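Manganese-dependent ADP-ribose/CDP-alcohol diphosphatase (Danio rerio, PDB 2NXF) probably hydrolyses ADP-ribose and CDP-alcohols such as CDP-choline at a dinuclear metal centre of the calcineurin-like phosphoesterase fold. Local coordinates at residues L224-L229 with C260-H265; G269-D274 with T282-I287. All blocks are in the same frame, centred on the assembly; numbering follows the deposited sequence.

Contact 1 of 2, residues L224-L229 with C260-H265. With ZN (zinc ion), chain C.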
loop_
_atom_site.group_PDB
_atom_site.type_symbol
_atom_site.label_atom_id
_atom_site.label_comp_id
_atom_site.label_asym_id
_atom_site.label_seq_id
_atom_site.Cartn_x
_atom_site.Cartn_y
_atom_site.Cartn_z
ATOM N N LEU A 224 11.896 4.553 -4.625
ATOM C CA LEU A 224 10.815 3.596 -4.617
ATOM C C LEU A 224 9.717 4.188 -3.748
ATOM O O LEU A 224 9.967 4.560 -2.592
ATOM C CB LEU A 224 11.264 2.267 -3.999
ATOM C CG LEU A 224 12.361 1.487 -4.755
ATOM C CD1 LEU A 224 13.790 2.009 -4.442
ATOM C CD2 LEU A 224 12.261 0.033 -4.343
ATOM N N ILE A 225 8.495 4.197 -4.279
ATOM C CA ILE A 225 7.357 4.837 -3.622
ATOM C C ILE A 225 6.320 3.779 -3.322
ATOM O O ILE A 225 6.029 2.940 -4.189
ATOM C CB ILE A 225 6.778 5.932 -4.531
ATOM C CG1 ILE A 225 7.877 6.967 -4.847
ATOM C CG2 ILE A 225 5.567 6.643 -3.870
ATOM C CD1 ILE A 225 7.484 7.904 -5.961
ATOM N N PHE A 226 5.779 3.814 -2.105
ATOM C CA PHE A 226 4.863 2.777 -1.632
ATOM C C PHE A 226 3.571 3.448 -1.207
ATOM O O PHE A 226 3.602 4.477 -0.521
ATOM C CB PHE A 226 5.458 2.045 -0.427
ATOM C CG PHE A 226 6.761 1.350 -0.723
ATOM C CD1 PHE A 226 6.785 0.031 -1.141
ATOM C CD2 PHE A 226 7.981 2.042 -0.601
ATOM C CE1 PHE A 226 8.007 -0.608 -1.410
ATOM C CE2 PHE A 226 9.194 1.399 -0.881
ATOM C CZ PHE A 226 9.203 0.082 -1.281
ATOM N N SER A 227 2.442 2.878 -1.615
ATOM C CA SER A 227 1.131 3.466 -1.313
ATOM C C SER A 227 0.131 2.322 -1.185
ATOM O O SER A 227 0.259 1.338 -1.903
ATOM C CB SER A 227 0.740 4.380 -2.477
ATOM O OG SER A 227 -0.643 4.744 -2.446
ATOM N N HIS A 228 -0.889 2.430 -0.322
ATOM C CA HIS A 228 -1.842 1.313 -0.331
ATOM C C HIS A 228 -2.524 1.273 -1.705
ATOM O O HIS A 228 -2.749 0.186 -2.265
ATOM C CB HIS A 228 -2.920 1.445 0.745
ATOM C CG HIS A 228 -3.814 0.259 0.807
ATOM N ND1 HIS A 228 -3.337 -1.009 1.084
ATOM C CD2 HIS A 228 -5.144 0.133 0.594
ATOM C CE1 HIS A 228 -4.352 -1.863 1.060
ATOM N NE2 HIS A 228 -5.456 -1.196 0.763
ATOM N N LEU A 229 -2.841 2.450 -2.234
ATOM C CA LEU A 229 -3.595 2.559 -3.481
ATOM C C LEU A 229 -2.716 2.760 -4.705
ATOM O O LEU A 229 -1.786 3.590 -4.695
ATOM C CB LEU A 229 -4.571 3.757 -3.425
ATOM C CG LEU A 229 -5.669 3.682 -2.354
ATOM C CD1 LEU A 229 -6.552 4.955 -2.409
ATOM C CD2 LEU A 229 -6.492 2.437 -2.501
ATOM N N CYS A 260 10.106 3.050 -9.127
ATOM C CA CYS A 260 8.848 2.311 -9.175
ATOM C C CYS A 260 7.863 2.841 -8.152
ATOM O O CYS A 260 8.243 3.503 -7.173
ATOM C CB CYS A 260 9.101 0.826 -8.956
ATOM S SG CYS A 260 9.921 0.437 -7.390
ATOM N N PHE A 261 6.595 2.537 -8.403
ATOM C CA PHE A 261 5.509 2.890 -7.528
ATOM C C PHE A 261 4.820 1.575 -7.199
ATOM O O PHE A 261 4.344 0.881 -8.097
ATOM C CB PHE A 261 4.562 3.836 -8.260
ATOM C CG PHE A 261 3.484 4.395 -7.384
ATOM C CD1 PHE A 261 3.627 5.658 -6.802
ATOM C CD2 PHE A 261 2.344 3.640 -7.108
ATOM C CE1 PHE A 261 2.611 6.177 -5.961
ATOM C CE2 PHE A 261 1.326 4.148 -6.286
ATOM C CZ PHE A 261 1.468 5.413 -5.704
ATOM N N ILE A 262 4.829 1.213 -5.922
ATOM C CA ILE A 262 4.376 -0.129 -5.501
ATOM C C ILE A 262 3.161 0.029 -4.610
ATOM O O ILE A 262 3.173 0.824 -3.657
ATOM C CB ILE A 262 5.522 -0.887 -4.749
ATOM C CG1 ILE A 262 6.704 -1.129 -5.702
ATOM C CG2 ILE A 262 5.036 -2.228 -4.212
ATOM C CD1 ILE A 262 7.996 -1.600 -5.000
ATOM N N ALA A 263 2.096 -0.702 -4.938
ATOM C CA ALA A 263 0.850 -0.569 -4.200
ATOM C C ALA A 263 0.224 -1.929 -3.925
ATOM O O ALA A 263 0.656 -2.930 -4.487
ATOM C CB ALA A 263 -0.132 0.313 -4.986
ATOM N N GLY A 264 -0.789 -1.948 -3.061
ATOM C CA GLY A 264 -1.588 -3.160 -2.820
ATOM C C GLY A 264 -3.005 -2.820 -3.258
ATOM O O GLY A 264 -3.218 -2.229 -4.338
ATOM N N HIS A 265 -3.974 -3.201 -2.421
ATOM C CA HIS A 265 -5.405 -2.839 -2.567
ATOM C C HIS A 265 -6.141 -3.631 -3.627
ATOM O O HIS A 265 -7.190 -4.211 -3.335
ATOM C CB HIS A 265 -5.606 -1.317 -2.751
ATOM C CG HIS A 265 -7.022 -0.838 -2.563
ATOM N ND1 HIS A 265 -7.714 -0.971 -1.375
ATOM C CD2 HIS A 265 -7.833 -0.133 -3.390
ATOM C CE1 HIS A 265 -8.897 -0.385 -1.482
ATOM N NE2 HIS A 265 -9.002 0.124 -2.704
HETATM ZN ZN ZN C . -7.469 -2.083 0.558
HETATM O O HOH W 1 -7.641 -3.863 -0.635
#
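H228 and H265 grip one zinc ion from the loops that follow two adjacent parallel strands, each through a bond of 2.2 Å, from H228 NE2 and from H265 ND1. Both CG atoms stand anti to their backbone N (chi1 -175° and -165°), and the side chains cross at about a right angle, their ring planes 67° apart. H265 CB lies over one face of the H228 ring, toward its rim. Water 1, D60 and N96 are further ligands of this zinc; H228 ND1 is tied to L58 O and H265 NE2 to N198 OD1, which would fix both ring rotations. G264 N donates a hydrogen bond to H228 O from above the carbonyl plane, at 3.0 Å.

Behind the metal, I225 N to C260 O, I262 N to I225 O and S227 N to I262 O hydrogen-bond the two backbones, and side chains alternate between two faces. On one, F226 and I262 lie side by side, F226 CE1 meeting I262 CD1 at 3.7 Å, while C260 SG touches L224 CG. On the other, I225 CG2 packs obliquely on F261, whose CZ approaches S227 CB to 3.5 Å; L229 O sits in plane at the ring's edge and accepts S227 OG on a lone pair.

In this beta-alpha-beta unit, V248 and L252 of helix 245-253 cover F261, strand 6-11 backs L224 and F226, and strand 142-146 flanks 222-227.

Contact 2 of 2, residues G269-D274 with T282-I287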
loop_
_atom_site.group_PDB
_atom_site.type_symbol
_atom_site.label_atom_id
_atom_site.label_comp_id
_atom_site.label_asym_id
_atom_site.label_seq_id
_atom_site.Cartn_x
_atom_site.Cartn_y
_atom_site.Cartn_z
ATOM N N GLY A 269 -3.814 -7.865 -8.404
ATOM C CA GLY A 269 -2.494 -7.388 -8.841
ATOM C C GLY A 269 -2.504 -6.793 -10.248
ATOM O O GLY A 269 -3.498 -6.874 -10.983
ATOM N N GLY A 270 -1.381 -6.197 -10.625
ATOM C CA GLY A 270 -1.231 -5.624 -11.955
ATOM C C GLY A 270 0.160 -5.036 -12.043
ATOM O O GLY A 270 0.853 -4.906 -11.029
ATOM N N ARG A 271 0.572 -4.680 -13.249
ATOM C CA ARG A 271 1.886 -4.061 -13.449
ATOM C C ARG A 271 1.952 -3.450 -14.826
ATOM O O ARG A 271 1.350 -3.966 -15.774
ATOM C CB ARG A 271 3.006 -5.094 -13.295
ATOM C CG ARG A 271 2.846 -6.328 -14.212
ATOM C CD ARG A 271 3.883 -7.384 -13.888
ATOM N NE ARG A 271 3.778 -7.861 -12.501
ATOM C CZ ARG A 271 4.635 -8.719 -11.952
ATOM N NH1 ARG A 271 5.661 -9.168 -12.682
ATOM N NH2 ARG A 271 4.470 -9.105 -10.684
ATOM N N CYS A 272 2.713 -2.368 -14.945
ATOM C CA CYS A 272 2.959 -1.751 -16.251
ATOM C C CYS A 272 4.082 -0.743 -16.118
ATOM O O CYS A 272 4.410 -0.316 -15.023
ATOM C CB CYS A 272 1.716 -1.036 -16.769
ATOM S SG CYS A 272 1.185 0.275 -15.673
ATOM N N THR A 273 4.655 -0.372 -17.257
ATOM C CA THR A 273 5.652 0.684 -17.308
ATOM C C THR A 273 4.961 1.918 -17.879
ATOM O O THR A 273 4.313 1.835 -18.938
ATOM C CB THR A 273 6.817 0.272 -18.224
ATOM O OG1 THR A 273 7.243 -1.051 -17.867
ATOM C CG2 THR A 273 7.980 1.241 -18.086
ATOM N N ASP A 274 5.090 3.053 -17.190
ATOM C CA ASP A 274 4.562 4.312 -17.710
ATOM C C ASP A 274 5.401 4.762 -18.913
ATOM O O ASP A 274 6.536 4.317 -19.070
ATOM C CB ASP A 274 4.576 5.409 -16.641
ATOM C CG ASP A 274 3.884 6.670 -17.118
ATOM O OD1 ASP A 274 2.638 6.666 -17.157
ATOM O OD2 ASP A 274 4.575 7.643 -17.512
ATOM N N THR A 282 1.442 -3.450 -8.739
ATOM C CA THR A 282 0.375 -3.657 -7.770
ATOM C C THR A 282 0.448 -5.110 -7.324
ATOM O O THR A 282 0.228 -6.010 -8.115
ATOM C CB THR A 282 -1.014 -3.334 -8.370
ATOM O OG1 THR A 282 -0.995 -2.003 -8.900
ATOM C CG2 THR A 282 -2.141 -3.450 -7.290
ATOM N N LEU A 283 0.806 -5.317 -6.061
ATOM C CA LEU A 283 1.021 -6.660 -5.551
ATOM C C LEU A 283 -0.277 -7.415 -5.348
ATOM O O LEU A 283 -1.242 -6.877 -4.786
ATOM C CB LEU A 283 1.763 -6.595 -4.213
ATOM C CG LEU A 283 3.213 -6.130 -4.268
ATOM C CD1 LEU A 283 3.700 -5.893 -2.843
ATOM C CD2 LEU A 283 4.084 -7.185 -4.991
ATOM N N GLU A 284 -0.294 -8.657 -5.836
ATOM C CA GLU A 284 -1.395 -9.592 -5.576
ATOM C C GLU A 284 -1.612 -9.735 -4.076
ATOM O O GLU A 284 -0.641 -9.733 -3.310
ATOM C CB GLU A 284 -1.060 -10.959 -6.192
ATOM C CG GLU A 284 -1.121 -10.980 -7.742
ATOM C CD GLU A 284 0.093 -10.369 -8.468
ATOM O OE1 GLU A 284 1.108 -9.994 -7.848
ATOM O OE2 GLU A 284 0.036 -10.262 -9.714
ATOM N N GLY A 285 -2.877 -9.871 -3.660
ATOM C CA GLY A 285 -3.185 -9.814 -2.224
ATOM C C GLY A 285 -3.194 -11.185 -1.579
ATOM O O GLY A 285 -3.769 -12.151 -2.112
ATOM N N VAL A 286 -2.571 -11.263 -0.412
ATOM C CA VAL A 286 -2.516 -12.510 0.350
ATOM C C VAL A 286 -3.909 -13.019 0.700
ATOM O O VAL A 286 -4.186 -14.237 0.633
ATOM C CB VAL A 286 -1.697 -12.295 1.658
ATOM C CG1 VAL A 286 -1.923 -13.440 2.656
ATOM C CG2 VAL A 286 -0.204 -12.140 1.334
ATOM N N ILE A 287 -4.798 -12.095 1.054
ATOM C CA ILE A 287 -6.142 -12.513 1.499
ATOM C C ILE A 287 -6.913 -13.334 0.466
ATOM O O ILE A 287 -7.688 -14.204 0.833
ATOM C CB ILE A 287 -6.971 -11.321 2.008
ATOM C CG1 ILE A 287 -8.298 -11.774 2.642
ATOM C CG2 ILE A 287 -7.211 -10.282 0.899
ATOM C CD1 ILE A 287 -8.122 -12.659 3.886
HETATM O O HOH W 2 2.444 -8.004 -8.987
HETATM O O HOH W 3 1.023 -8.124 -11.655
#
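G270 and T282 form an antiparallel hydrogen-bonded pair in the beta hairpin of strands 270-273 and 279-282, at the edge of a mixed sheet of the calcineurin-like phosphoesterase fold. The two backbone bonds run both ways: T282 N to G270 O at 2.8 Å and G270 N to T282 O at 3.0 Å.

Close packing falls to the glycines. G269 CA comes within 3.1 Å of T282 O and also lies against CG, CD and OE2 of E284. G269 has a positive phi (74°), a conformation that suits glycine, and a CB on it would point at E284 CD. T282 sets CB against the backbone of G270, while its hydroxyl OG1 is hydrogen-bonded to A235 O.

The charged groups meet through water. R271 NH2 and E284 OE1 are 4.5 Å apart, too far for a salt bridge; two waters link the guanidinium to the carboxylate. Water 2 lies at the edge of the guanidinium, in its plane; it accepts from R271 NH2 and donates to E284 OE1 and T282 O. Water 3 accepts from R271 NE and donates to E284 OE2. The bend at chi2 (78°) puts E284 CD beside G269 CA, 4.0 Å away. An alanine in place of E284 would probably leave both waters without their carboxylate acceptor and open a gap beside G269 CA, and R271 would lose this nearby opposite charge.

Beyond the pair, both segments are fastened to other parts of the fold: C272 is disulfide-bonded to C234, D274 makes a salt bridge with R253, and the backbones of V286 and I287 are hydrogen-bonded to those of A12 and D13. R271 NH2 has a second acceptor in E315 O, besides water 2 at 2.9 Å.

Well along the chain, strand 222-227 is followed by helix 245-253, and strand 258-263 returns beside it, so contact 1 closes a loop of 30 residues. Contact 2 opens only afterwards and closes a much shorter excursion of seven residues between 269-274 and 282-287. The two are in series, neither nesting nor crossing, yet they touch: strand 279-282 is laid beside 258-263, and A263 O probably accepts a hydrogen bond from L283 N, with T282 CG2 packed on G264 O. Together they join the inner parallel strands at the zinc site to the sheet's edge strand 270-273.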